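Local coordinates for uncharacterized protein, cytosolic disulfide reductase DsbM (Pseudomonas aeruginosa PAO1, PDB 5HFI) that probably works as a cytosolic disulfide reductase of the thioredoxin superfamily, with glutathione bound covalently at its CxxC site, at residues P76-S90 with Q120-E132. Numbering follows the deposited sequence.
Sequences PFGKDYFDGLLRDTS and QRAHYVEGRRIAE
Tyr124 turns its CD1 edge into one face of the Tyr81 ring, an edge-to-face pair with centroids 5.2 Å apart and planes at 61°, while Leu86 CG lies over the opposite face, toward its rim. The two tyrosines lie side by side and point the same way; Tyr81 gets there with CG anti to its backbone N (chi1 167°), which brings its ring over the Tyr124 backbone, so that Tyr124 CA also makes a CH-pi contact with it. Phe77 closes in obliquely, its CE1 3.4 Å from Tyr124 CD1. At the far end of Tyr81, one water bridges OH and His123 NE2, and Asp66 takes a further hydrogen bond with the hydroxyl. Tyr124 stacks on Tyr21 and comes within about 6 Å of the side chain of Cys17, the glutathione-binding cysteine. This aromatic cluster joins helix 79-85 and the loop before it to the end of helix 112-124, in the helical region inserted between strands 37-42 and 182-186, as in DsbA. The backbones are pinned where Gly78, the N-cap of helix 79-85, donates its N-H to Tyr124 O (2.9 Å, nearly straight at 175°). Gly127 CA makes a CA-H...O contact with Asp80 O (3.5 Å). Leu85 CD2 meets the His123 ring, 3.4 Å from ND1, the two side chains crossing at about a right angle. Further along, Arg129 NH1 gives Ser90 OG a bent hydrogen bond close to the guanidinium plane and forms a salt bridge with Asp88 OD1 at 3.1 Å; Asp88 OD2 accepts from Ser90 N, an Asx turn, and from Ser90 OG, holding the hydroxyl beside the arginine.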
loop_
_atom_site.group_PDB
_atom_site.type_symbol
_atom_site.label_atom_id
_atom_site.label_comp_id
_atom_site.label_asym_id
_atom_site.label_seq_id
_atom_site.Cartn_x
_atom_site.Cartn_y
_atom_site.Cartn_z
ATOM N N PRO A 76 13.484 -5.381 1.330
ATOM C CA PRO A 76 14.638 -4.870 0.587
ATOM C C PRO A 76 14.419 -3.483 0.003
ATOM O O PRO A 76 13.322 -3.107 -0.414
ATOM C CB PRO A 76 14.796 -5.904 -0.536
ATOM C CG PRO A 76 13.396 -6.341 -0.808
ATOM C CD PRO A 76 12.686 -6.327 0.528
ATOM N N PHE A 77 15.510 -2.723 -0.039
ATOM C CA PHE A 77 15.539 -1.409 -0.662
ATOM C C PHE A 77 16.670 -1.390 -1.681
ATOM O O PHE A 77 17.790 -1.812 -1.373
ATOM C CB PHE A 77 15.723 -0.302 0.382
ATOM C CG PHE A 77 14.570 -0.172 1.346
ATOM C CD1 PHE A 77 13.610 0.811 1.170
ATOM C CD2 PHE A 77 14.451 -1.029 2.430
ATOM C CE1 PHE A 77 12.552 0.938 2.052
ATOM C CE2 PHE A 77 13.394 -0.911 3.314
ATOM C CZ PHE A 77 12.443 0.075 3.125
ATOM N N GLY A 78 16.377 -0.912 -2.891
ATOM C CA GLY A 78 17.301 -1.012 -3.999
ATOM C C GLY A 78 18.159 0.224 -4.197
ATOM O O GLY A 78 17.820 1.321 -3.763
ATOM N N LYS A 79 19.290 0.021 -4.882
ATOM C CA LYS A 79 20.200 1.129 -5.158
ATOM C C LYS A 79 19.564 2.169 -6.072
ATOM O O LYS A 79 19.864 3.362 -5.953
ATOM C CB LYS A 79 21.499 0.605 -5.775
ATOM C CG LYS A 79 21.317 -0.109 -7.108
ATOM C CD LYS A 79 22.656 -0.507 -7.709
ATOM C CE LYS A 79 22.471 -1.271 -9.012
ATOM N NZ LYS A 79 21.778 -2.572 -8.803
ATOM N N ASP A 80 18.685 1.745 -6.984
ATOM C CA ASP A 80 18.011 2.704 -7.852
ATOM C C ASP A 80 17.010 3.558 -7.087
ATOM O O ASP A 80 16.581 4.599 -7.596
ATOM C CB ASP A 80 17.317 1.979 -9.006
ATOM C CG ASP A 80 18.302 1.303 -9.947
ATOM O OD1 ASP A 80 17.990 0.200 -10.442
ATOM O OD2 ASP A 80 19.385 1.873 -10.192
ATOM N N TYR A 81 16.633 3.141 -5.880
ATOM C CA TYR A 81 15.797 3.953 -5.002
ATOM C C TYR A 81 16.647 4.894 -4.151
ATOM O O TYR A 81 16.446 6.113 -4.176
ATOM C CB TYR A 81 14.936 3.045 -4.118
ATOM C CG TYR A 81 14.266 3.757 -2.967
ATOM C CD1 TYR A 81 14.703 3.572 -1.662
ATOM C CD2 TYR A 81 13.196 4.616 -3.184
ATOM C CE1 TYR A 81 14.093 4.221 -0.606
ATOM C CE2 TYR A 81 12.579 5.272 -2.133
ATOM C CZ TYR A 81 13.032 5.068 -0.847
ATOM O OH TYR A 81 12.424 5.715 0.203
ATOM N N PHE A 82 17.601 4.336 -3.400
ATOM C CA PHE A 82 18.457 5.145 -2.534
ATOM C C PHE A 82 19.226 6.192 -3.330
ATOM O O PHE A 82 19.264 7.370 -2.956
ATOM C CB PHE A 82 19.439 4.247 -1.777
ATOM C CG PHE A 82 18.838 3.530 -0.603
ATOM C CD1 PHE A 82 17.948 4.171 0.242
ATOM C CD2 PHE A 82 19.175 2.213 -0.338
ATOM C CE1 PHE A 82 17.399 3.510 1.325
ATOM C CE2 PHE A 82 18.635 1.548 0.742
ATOM C CZ PHE A 82 17.745 2.196 1.577
ATOM N N ASP A 83 19.861 5.776 -4.424
ATOM C CA ASP A 83 20.783 6.628 -5.162
ATOM C C ASP A 83 20.242 7.048 -6.523
ATOM O O ASP A 83 20.984 7.627 -7.321
ATOM C CB ASP A 83 22.130 5.921 -5.323
ATOM C CG ASP A 83 22.804 5.642 -3.992
ATOM O OD1 ASP A 83 22.695 6.490 -3.080
ATOM O OD2 ASP A 83 23.436 4.573 -3.855
ATOM N N GLY A 84 18.972 6.775 -6.806
ATOM C CA GLY A 84 18.384 7.191 -8.062
ATOM C C GLY A 84 17.137 8.029 -7.880
ATOM O O GLY A 84 17.127 9.223 -8.193
ATOM N N LEU A 85 16.077 7.408 -7.364
ATOM C CA LEU A 85 14.808 8.109 -7.196
ATOM C C LEU A 85 14.914 9.194 -6.131
ATOM O O LEU A 85 14.519 10.343 -6.360
ATOM C CB LEU A 85 13.709 7.110 -6.837
ATOM C CG LEU A 85 12.300 7.682 -6.692
ATOM C CD1 LEU A 85 11.846 8.293 -8.000
ATOM C CD2 LEU A 85 11.335 6.607 -6.234
ATOM N N LEU A 86 15.440 8.850 -4.954
ATOM C CA LEU A 86 15.562 9.822 -3.874
ATOM C C LEU A 86 16.562 10.922 -4.192
ATOM O O LEU A 86 16.639 11.905 -3.448
ATOM C CB LEU A 86 15.947 9.106 -2.580
ATOM C CG LEU A 86 14.761 8.395 -1.926
ATOM C CD1 LEU A 86 15.148 7.780 -0.597
ATOM C CD2 LEU A 86 13.597 9.361 -1.762
ATOM N N ARG A 87 17.317 10.778 -5.276
ATOM C CA ARG A 87 18.236 11.797 -5.748
ATOM C C ARG A 87 17.698 12.551 -6.959
ATOM O O ARG A 87 18.345 13.495 -7.423
ATOM C CB ARG A 87 19.581 11.152 -6.086
ATOM C CG ARG A 87 20.127 10.238 -4.988
ATOM C CD ARG A 87 21.376 10.828 -4.364
ATOM N NE ARG A 87 22.099 9.909 -3.490
ATOM C CZ ARG A 87 22.897 10.303 -2.502
ATOM N NH1 ARG A 87 23.065 11.596 -2.261
ATOM N NH2 ARG A 87 23.527 9.408 -1.754
ATOM N N ASP A 88 16.529 12.161 -7.469
ATOM C CA ASP A 88 15.953 12.744 -8.677
ATOM C C ASP A 88 15.132 13.972 -8.293
ATOM O O ASP A 88 14.073 13.849 -7.672
ATOM C CB ASP A 88 15.095 11.714 -9.408
ATOM C CG ASP A 88 14.426 12.278 -10.651
ATOM O OD1 ASP A 88 13.450 11.660 -11.129
ATOM O OD2 ASP A 88 14.873 13.330 -11.155
ATOM N N THR A 89 15.610 15.153 -8.691
ATOM C CA THR A 89 14.946 16.397 -8.318
ATOM C C THR A 89 13.561 16.517 -8.949
ATOM O O THR A 89 12.662 17.123 -8.354
ATOM C CB THR A 89 15.834 17.584 -8.709
ATOM O OG1 THR A 89 16.978 17.625 -7.848
ATOM C CG2 THR A 89 15.087 18.900 -8.589
ATOM N N SER A 90 13.360 15.927 -10.126
ATOM C CA SER A 90 12.123 16.091 -10.881
ATOM C C SER A 90 11.064 15.044 -10.549
ATOM O O SER A 90 10.015 15.018 -11.201
ATOM C CB SER A 90 12.420 16.062 -12.382
ATOM O OG SER A 90 12.905 14.791 -12.780
ATOM N N GLN A 120 4.847 -0.943 -4.687
ATOM C CA GLN A 120 5.864 -0.712 -3.667
ATOM C C GLN A 120 7.218 -1.244 -4.111
ATOM O O GLN A 120 8.251 -0.620 -3.846
ATOM C CB GLN A 120 5.439 -1.347 -2.344
ATOM C CG GLN A 120 4.221 -0.689 -1.712
ATOM C CD GLN A 120 3.560 -1.571 -0.673
ATOM O OE1 GLN A 120 3.477 -2.789 -0.838
ATOM N NE2 GLN A 120 3.073 -0.960 0.399
ATOM N N ARG A 121 7.236 -2.391 -4.795
ATOM C CA ARG A 121 8.488 -2.891 -5.353
ATOM C C ARG A 121 9.039 -1.941 -6.411
ATOM O O ARG A 121 10.246 -1.675 -6.446
ATOM C CB ARG A 121 8.289 -4.291 -5.937
ATOM C CG ARG A 121 8.055 -5.379 -4.897
ATOM C CD ARG A 121 7.998 -6.757 -5.547
ATOM N NE ARG A 121 8.217 -7.828 -4.580
ATOM C CZ ARG A 121 7.255 -8.598 -4.083
ATOM N NH1 ARG A 121 5.996 -8.421 -4.464
ATOM N NH2 ARG A 121 7.550 -9.550 -3.205
ATOM N N ALA A 122 8.171 -1.414 -7.278
ATOM C CA ALA A 122 8.634 -0.482 -8.304
ATOM C C ALA A 122 9.265 0.756 -7.679
ATOM O O ALA A 122 10.240 1.301 -8.207
ATOM C CB ALA A 122 7.475 -0.092 -9.220
ATOM N N HIS A 123 8.742 1.207 -6.573
ATOM C CA HIS A 123 9.249 2.387 -5.891
ATOM C C HIS A 123 10.515 2.092 -5.054
ATOM O O HIS A 123 11.546 2.623 -5.356
ATOM C CB HIS A 123 8.167 2.934 -4.994
ATOM C CG HIS A 123 8.524 4.173 -4.236
ATOM N ND1 HIS A 123 8.497 5.422 -4.800
ATOM C CD2 HIS A 123 8.810 4.361 -2.935
ATOM C CE1 HIS A 123 8.785 6.316 -3.887
ATOM N NE2 HIS A 123 8.993 5.697 -2.749
ATOM N N TYR A 124 10.416 1.148 -4.101
ATOM C CA TYR A 124 11.491 0.951 -3.132
ATOM C C TYR A 124 12.629 0.087 -3.664
ATOM O O TYR A 124 13.771 0.231 -3.212
ATOM C CB TYR A 124 10.923 0.330 -1.856
ATOM C CG TYR A 124 10.014 1.260 -1.091
ATOM C CD1 TYR A 124 10.538 2.331 -0.377
ATOM C CD2 TYR A 124 8.635 1.076 -1.095
ATOM C CE1 TYR A 124 9.718 3.185 0.322
ATOM C CE2 TYR A 124 7.804 1.929 -0.401
ATOM C CZ TYR A 124 8.355 2.981 0.307
ATOM O OH TYR A 124 7.551 3.844 1.007
ATOM N N VAL A 125 12.352 -0.816 -4.595
ATOM C CA VAL A 125 13.376 -1.688 -5.157
ATOM C C VAL A 125 13.892 -1.156 -6.486
ATOM O O VAL A 125 15.100 -1.046 -6.693
ATOM C CB VAL A 125 12.831 -3.126 -5.300
ATOM C CG1 VAL A 125 13.837 -4.004 -6.025
ATOM C CG2 VAL A 125 12.498 -3.698 -3.933
ATOM N N GLU A 126 12.986 -0.802 -7.392
ATOM C CA GLU A 126 13.357 -0.423 -8.749
ATOM C C GLU A 126 13.570 1.075 -8.926
ATOM O O GLU A 126 14.118 1.485 -9.955
ATOM C CB GLU A 126 12.286 -0.904 -9.734
ATOM C CG GLU A 126 12.225 -2.416 -9.876
ATOM C CD GLU A 126 10.911 -2.900 -10.472
ATOM O OE1 GLU A 126 10.386 -3.929 -9.990
ATOM O OE2 GLU A 126 10.406 -2.251 -11.415
ATOM N N GLY A 127 13.155 1.895 -7.965
ATOM C CA GLY A 127 13.323 3.330 -8.093
ATOM C C GLY A 127 12.508 3.951 -9.204
ATOM O O GLY A 127 12.926 4.962 -9.780
ATOM N N ARG A 128 11.359 3.367 -9.530
ATOM C CA ARG A 128 10.493 3.916 -10.560
ATOM C C ARG A 128 9.669 5.076 -10.009
ATOM O O ARG A 128 9.510 5.242 -8.796
ATOM C CB ARG A 128 9.559 2.838 -11.112
ATOM C CG ARG A 128 10.255 1.552 -11.514
ATOM C CD ARG A 128 11.241 1.789 -12.638
ATOM N NE ARG A 128 10.634 2.509 -13.755
ATOM C CZ ARG A 128 9.882 1.940 -14.692
ATOM N NH1 ARG A 128 9.636 0.637 -14.649
ATOM N NH2 ARG A 128 9.375 2.676 -15.672
ATOM N N ARG A 129 9.132 5.882 -10.925
ATOM C CA ARG A 129 8.321 7.047 -10.569
ATOM C C ARG A 129 6.857 6.620 -10.593
ATOM O O ARG A 129 6.167 6.744 -11.605
ATOM C CB ARG A 129 8.610 8.211 -11.510
ATOM C CG ARG A 129 10.074 8.619 -11.495
ATOM C CD ARG A 129 10.260 10.081 -11.828
ATOM N NE ARG A 129 10.314 10.268 -13.266
ATOM C CZ ARG A 129 10.767 11.371 -13.842
ATOM N NH1 ARG A 129 11.211 12.373 -13.090
ATOM N NH2 ARG A 129 10.785 11.473 -15.165
ATOM N N ILE A 130 6.375 6.117 -9.450
ATOM C CA ILE A 130 5.023 5.562 -9.378
ATOM C C ILE A 130 3.941 6.627 -9.392
ATOM O O ILE A 130 2.752 6.287 -9.413
ATOM C CB ILE A 130 4.852 4.674 -8.128
ATOM C CG1 ILE A 130 5.032 5.496 -6.855
ATOM C CG2 ILE A 130 5.848 3.524 -8.156
ATOM C CD1 ILE A 130 4.750 4.719 -5.587
ATOM N N ALA A 131 4.306 7.906 -9.383
ATOM C CA ALA A 131 3.316 8.957 -9.555
ATOM C C ALA A 131 3.009 9.239 -11.017
ATOM O O ALA A 131 2.116 10.043 -11.303
ATOM C CB ALA A 131 3.786 10.247 -8.879
ATOM N N GLU A 132 3.717 8.603 -11.944
ATOM C CA GLU A 132 3.547 8.890 -13.360
ATOM C C GLU A 132 2.694 7.822 -14.027
ATOM O O GLU A 132 2.869 6.622 -13.791
ATOM C CB GLU A 132 4.898 9.015 -14.065
ATOM C CG GLU A 132 5.669 10.265 -13.663
ATOM C CD GLU A 132 6.987 10.406 -14.397
ATOM O OE1 GLU A 132 7.494 9.383 -14.907
ATOM O OE2 GLU A 132 7.513 11.540 -14.465
HETATM O O HOH W 1 17.607 -1.057 -7.591
HETATM O O HOH W 2 15.784 5.610 -10.761
HETATM O O HOH W 3 15.227 -0.105 -12.011
HETATM O O HOH W 4 10.069 6.810 -0.196
#